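Local atomic coordinates of enolase from the environmental genome shotgun sequencing of the Sargasso Sea (PDB entry 2QGY), a protein that is of undetermined function but binds magnesium and, as a member of the enolase superfamily, probably abstracts a proton next to a substrate carboxylate. Residues 246-260 / 268-280. Sequence-based numbering, arbitrary orientation.
Sequences MKVVTGEKQSGLVHF and AADIFNPDISGMG. With MG (magnesium ion), chain C.
E252 and N273 meet beside the magnesium ion, which D200, E226 and three waters also bind. E252 OE1 binds the metal at 1.9 Å and accepts N273 ND2 at 3.2 Å; the amide's OD1 receives E252 N (2.9 Å) from above its plane. Asparagine suits this place because it donates and accepts at once. Its chi1 of 70° sets CG against V249 CG1 (3.5 Å). G251 opens the type I turn 251-254, where a CB would jam against the preceding carbonyl O and F260 CE1.

The tightly packed part centres on F260, whose ring edge meets the face of F272 in a T-shaped pair, planes 64° apart. P274 CB touches F260 CZ, and M279, bent at chi2, lays its flexible thioether obliquely beside the ring, SD 3.6 Å from CE2. D270 is well gripped: OD2 takes V248 N (2.7 Å) and a water shared with M246 O, OD1 the salt bridge to K241. On the solvent side, K247 rests CB on D270 CB (4.0 Å) while its long chain runs outward, where lysine belongs.

V248 O accepts D270 N and I271 N, T250 N bonds I271 O, and N273 N bonds T250 O, pairing parallel strands 248-250 and 271-272. Joined through helix 257-265 as a beta-alpha-beta unit of the TIM-like barrel, they lie between strands 224-226 and 298-299, helices 234-243 and 282-294 packed outside.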
loop_
_atom_site.group_PDB
_atom_site.type_symbol
_atom_site.label_atom_id
_atom_site.label_comp_id
_atom_site.label_asym_id
_atom_site.label_seq_id
_atom_site.Cartn_x
_atom_site.Cartn_y
_atom_site.Cartn_z
ATOM N N MET A 246 -7.666 -7.801 27.845
ATOM C CA MET A 246 -6.250 -7.643 27.585
ATOM C C MET A 246 -6.059 -6.516 26.547
ATOM O O MET A 246 -6.874 -6.350 25.641
ATOM C CB MET A 246 -5.653 -8.976 27.093
ATOM C CG MET A 246 -5.499 -10.105 28.188
ATOM S SD MET A 246 -5.026 -11.735 27.538
ATOM C CE MET A 246 -6.272 -12.019 26.350
ATOM N N LYS A 247 -4.998 -5.735 26.674
ATOM C CA LYS A 247 -4.779 -4.646 25.722
ATOM C C LYS A 247 -4.500 -5.153 24.308
ATOM O O LYS A 247 -3.649 -6.031 24.127
ATOM C CB LYS A 247 -3.635 -3.774 26.177
ATOM C CG LYS A 247 -3.954 -3.022 27.468
ATOM C CD LYS A 247 -2.746 -2.247 27.951
ATOM C CE LYS A 247 -3.004 -1.699 29.368
ATOM N NZ LYS A 247 -4.289 -0.963 29.455
ATOM N N VAL A 248 -5.198 -4.588 23.318
ATOM C CA VAL A 248 -5.042 -5.000 21.922
ATOM C C VAL A 248 -4.162 -3.958 21.162
ATOM O O VAL A 248 -4.371 -2.749 21.268
ATOM C CB VAL A 248 -6.432 -5.237 21.232
ATOM C CG1 VAL A 248 -6.324 -5.486 19.711
ATOM C CG2 VAL A 248 -7.211 -6.411 21.897
ATOM N N VAL A 249 -3.190 -4.461 20.409
ATOM C CA VAL A 249 -2.251 -3.624 19.666
ATOM C C VAL A 249 -2.400 -3.914 18.162
ATOM O O VAL A 249 -2.430 -5.062 17.772
ATOM C CB VAL A 249 -0.793 -3.923 20.065
ATOM C CG1 VAL A 249 0.164 -2.926 19.321
ATOM C CG2 VAL A 249 -0.589 -3.716 21.592
ATOM N N THR A 250 -2.469 -2.882 17.325
ATOM C CA THR A 250 -2.533 -3.107 15.871
ATOM C C THR A 250 -1.900 -1.898 15.207
ATOM O O THR A 250 -1.786 -0.867 15.851
ATOM C CB THR A 250 -4.003 -3.280 15.349
ATOM O OG1 THR A 250 -3.998 -3.665 13.951
ATOM C CG2 THR A 250 -4.811 -2.021 15.520
ATOM N N GLY A 251 -1.496 -2.032 13.941
ATOM C CA GLY A 251 -1.101 -0.839 13.194
ATOM C C GLY A 251 0.184 -1.034 12.409
ATOM O O GLY A 251 0.375 -0.377 11.405
ATOM N N GLU A 252 1.041 -1.941 12.859
ATOM C CA GLU A 252 2.349 -2.148 12.213
ATOM C C GLU A 252 2.310 -2.400 10.707
ATOM O O GLU A 252 3.242 -2.028 9.999
ATOM C CB GLU A 252 3.115 -3.257 12.922
ATOM C CG GLU A 252 2.565 -4.635 12.761
ATOM C CD GLU A 252 3.549 -5.677 13.277
ATOM O OE1 GLU A 252 3.642 -5.788 14.500
ATOM O OE2 GLU A 252 4.263 -6.327 12.482
ATOM N N LYS A 253 1.257 -3.031 10.200
ATOM C CA LYS A 253 1.220 -3.347 8.760
ATOM C C LYS A 253 0.355 -2.354 7.966
ATOM O O LYS A 253 0.081 -2.586 6.785
ATOM C CB LYS A 253 0.753 -4.804 8.558
ATOM C CG LYS A 253 1.772 -5.781 9.186
ATOM C CD LYS A 253 1.801 -7.186 8.640
ATOM C CE LYS A 253 2.704 -8.016 9.558
ATOM N NZ LYS A 253 3.054 -9.365 9.038
ATOM N N GLN A 254 -0.068 -1.274 8.612
ATOM C CA GLN A 254 -0.921 -0.283 7.959
ATOM C C GLN A 254 -0.256 1.094 7.997
ATOM O O GLN A 254 0.697 1.324 8.769
ATOM C CB GLN A 254 -2.315 -0.258 8.589
ATOM C CG GLN A 254 -3.200 -1.438 8.157
ATOM C CD GLN A 254 -2.910 -2.705 8.953
ATOM O OE1 GLN A 254 -2.654 -2.633 10.156
ATOM N NE2 GLN A 254 -2.957 -3.879 8.284
ATOM N N SER A 255 -0.704 1.994 7.125
ATOM C CA SER A 255 -0.150 3.346 7.089
ATOM C C SER A 255 -1.245 4.312 6.716
ATOM O O SER A 255 -2.319 3.905 6.252
ATOM C CB SER A 255 1.048 3.474 6.100
ATOM O OG SER A 255 0.656 3.097 4.775
ATOM N N GLY A 256 -0.983 5.592 6.923
ATOM C CA GLY A 256 -1.928 6.617 6.545
ATOM C C GLY A 256 -2.823 7.016 7.702
ATOM O O GLY A 256 -3.185 6.198 8.560
ATOM N N LEU A 257 -3.239 8.270 7.708
ATOM C CA LEU A 257 -4.071 8.754 8.812
ATOM C C LEU A 257 -5.466 8.140 8.827
ATOM O O LEU A 257 -6.016 7.893 9.882
ATOM C CB LEU A 257 -4.207 10.262 8.745
ATOM C CG LEU A 257 -2.959 11.080 9.050
ATOM C CD1 LEU A 257 -3.209 12.541 8.697
ATOM C CD2 LEU A 257 -2.577 10.925 10.526
ATOM N N VAL A 258 -6.039 7.904 7.643
ATOM C CA VAL A 258 -7.451 7.518 7.551
ATOM C C VAL A 258 -7.732 6.194 8.254
ATOM O O VAL A 258 -8.697 6.116 9.019
ATOM C CB VAL A 258 -7.919 7.459 6.084
ATOM C CG1 VAL A 258 -9.383 6.990 6.003
ATOM C CG2 VAL A 258 -7.750 8.846 5.429
ATOM N N HIS A 259 -6.894 5.175 8.022
ATOM C CA HIS A 259 -7.124 3.876 8.680
ATOM C C HIS A 259 -7.076 4.062 10.206
ATOM O O HIS A 259 -7.930 3.530 10.932
ATOM C CB HIS A 259 -6.093 2.846 8.224
ATOM C CG HIS A 259 -6.156 1.553 8.986
ATOM N ND1 HIS A 259 -7.187 0.651 8.843
ATOM C CD2 HIS A 259 -5.365 1.068 9.968
ATOM C CE1 HIS A 259 -6.980 -0.375 9.644
ATOM N NE2 HIS A 259 -5.888 -0.141 10.352
ATOM N N PHE A 260 -6.084 4.800 10.696
ATOM C CA PHE A 260 -5.977 4.982 12.161
ATOM C C PHE A 260 -7.122 5.795 12.746
ATOM O O PHE A 260 -7.584 5.487 13.860
ATOM C CB PHE A 260 -4.595 5.497 12.585
ATOM C CG PHE A 260 -3.479 4.479 12.353
ATOM C CD1 PHE A 260 -3.194 3.509 13.307
ATOM C CD2 PHE A 260 -2.822 4.425 11.123
ATOM C CE1 PHE A 260 -2.214 2.532 13.085
ATOM C CE2 PHE A 260 -1.839 3.458 10.883
ATOM C CZ PHE A 260 -1.543 2.506 11.855
ATOM N N ALA A 268 -11.269 0.286 18.302
ATOM C CA ALA A 268 -10.854 -1.032 17.858
ATOM C C ALA A 268 -9.547 -1.540 18.482
ATOM O O ALA A 268 -9.174 -2.704 18.295
ATOM C CB ALA A 268 -10.779 -1.082 16.314
ATOM N N ALA A 269 -8.881 -0.699 19.247
ATOM C CA ALA A 269 -7.590 -1.056 19.823
ATOM C C ALA A 269 -7.242 -0.174 20.996
ATOM O O ALA A 269 -7.795 0.904 21.171
ATOM C CB ALA A 269 -6.477 -0.998 18.759
ATOM N N ASP A 270 -6.303 -0.652 21.797
ATOM C CA ASP A 270 -5.847 0.060 22.985
ATOM C C ASP A 270 -4.528 0.801 22.713
ATOM O O ASP A 270 -4.228 1.822 23.350
ATOM C CB ASP A 270 -5.655 -0.973 24.100
ATOM C CG ASP A 270 -6.968 -1.686 24.443
ATOM O OD1 ASP A 270 -7.835 -0.978 24.968
ATOM O OD2 ASP A 270 -7.171 -2.897 24.165
ATOM N N ILE A 271 -3.745 0.265 21.776
ATOM C CA ILE A 271 -2.405 0.796 21.461
ATOM C C ILE A 271 -2.218 0.659 19.954
ATOM O O ILE A 271 -2.583 -0.346 19.378
ATOM C CB ILE A 271 -1.291 -0.049 22.172
ATOM C CG1 ILE A 271 -1.456 -0.026 23.707
ATOM C CG2 ILE A 271 0.143 0.429 21.750
ATOM C CD1 ILE A 271 -0.639 -1.120 24.451
ATOM N N PHE A 272 -1.636 1.660 19.306
ATOM C CA PHE A 272 -1.298 1.514 17.899
ATOM C C PHE A 272 0.221 1.335 17.763
ATOM O O PHE A 272 0.971 1.980 18.483
ATOM C CB PHE A 272 -1.656 2.787 17.126
ATOM C CG PHE A 272 -3.131 3.126 17.109
ATOM C CD1 PHE A 272 -4.114 2.132 17.220
ATOM C CD2 PHE A 272 -3.529 4.451 16.967
ATOM C CE1 PHE A 272 -5.491 2.487 17.166
ATOM C CE2 PHE A 272 -4.908 4.795 16.905
ATOM C CZ PHE A 272 -5.857 3.811 16.998
ATOM N N ASN A 273 0.674 0.490 16.836
ATOM C CA ASN A 273 2.105 0.302 16.634
ATOM C C ASN A 273 2.497 0.476 15.142
ATOM O O ASN A 273 3.132 -0.385 14.578
ATOM C CB ASN A 273 2.578 -1.049 17.217
ATOM C CG ASN A 273 2.066 -2.254 16.416
ATOM O OD1 ASN A 273 1.014 -2.190 15.779
ATOM N ND2 ASN A 273 2.846 -3.342 16.401
ATOM N N PRO A 274 2.167 1.628 14.534
ATOM C CA PRO A 274 2.653 1.853 13.162
ATOM C C PRO A 274 4.199 1.813 13.223
ATOM O O PRO A 274 4.803 2.161 14.267
ATOM C CB PRO A 274 2.187 3.279 12.837
ATOM C CG PRO A 274 2.070 3.967 14.173
ATOM C CD PRO A 274 1.523 2.831 15.094
ATOM N N ASP A 275 4.841 1.451 12.118
ATOM C CA ASP A 275 6.316 1.427 12.134
ATOM C C ASP A 275 6.815 2.863 11.959
ATOM O O ASP A 275 6.245 3.664 11.211
ATOM C CB ASP A 275 6.869 0.530 11.023
ATOM C CG ASP A 275 8.387 0.321 11.133
ATOM O OD1 ASP A 275 8.820 -0.693 11.726
ATOM O OD2 ASP A 275 9.146 1.186 10.652
ATOM N N ILE A 276 7.839 3.198 12.727
ATOM C CA ILE A 276 8.415 4.539 12.691
ATOM C C ILE A 276 8.834 4.985 11.275
ATOM O O ILE A 276 8.814 6.205 10.929
ATOM C CB ILE A 276 9.621 4.615 13.684
ATOM C CG1 ILE A 276 10.148 6.059 13.804
ATOM C CG2 ILE A 276 10.763 3.606 13.261
ATOM C CD1 ILE A 276 9.165 7.089 14.441
ATOM N N SER A 277 9.240 4.015 10.471
ATOM C CA SER A 277 9.776 4.259 9.145
ATOM C C SER A 277 8.804 3.745 8.080
ATOM O O SER A 277 9.150 3.616 6.905
ATOM C CB SER A 277 11.108 3.555 9.009
ATOM O OG SER A 277 12.117 4.336 9.642
ATOM N N GLY A 278 7.567 3.461 8.494
ATOM C CA GLY A 278 6.589 2.946 7.546
ATOM C C GLY A 278 5.280 3.701 7.501
ATOM O O GLY A 278 4.482 3.489 6.580
ATOM N N MET A 279 5.026 4.589 8.459
ATOM C CA MET A 279 3.700 5.219 8.551
ATOM C C MET A 279 3.472 6.217 7.406
ATOM O O MET A 279 2.337 6.423 6.971
ATOM C CB MET A 279 3.496 5.871 9.950
ATOM C CG MET A 279 2.252 6.798 10.084
ATOM S SD MET A 279 0.730 5.867 10.372
ATOM C CE MET A 279 -0.472 7.244 10.483
ATOM N N GLY A 280 4.566 6.799 6.914
ATOM C CA GLY A 280 4.520 7.836 5.865
ATOM C C GLY A 280 5.457 8.980 6.206
ATOM O O GLY A 280 6.020 9.643 5.306
HETATM MG MG MG C . 4.134 -7.377 15.516
HETATM O O HOH W 1 -8.898 -4.744 25.330
HETATM O O HOH W 2 3.413 0.963 9.718
HETATM O O HOH W 3 5.023 -8.353 13.997
HETATM O O HOH W 4 2.457 -8.337 14.790
HETATM O O HOH W 5 6.172 -7.024 16.042
#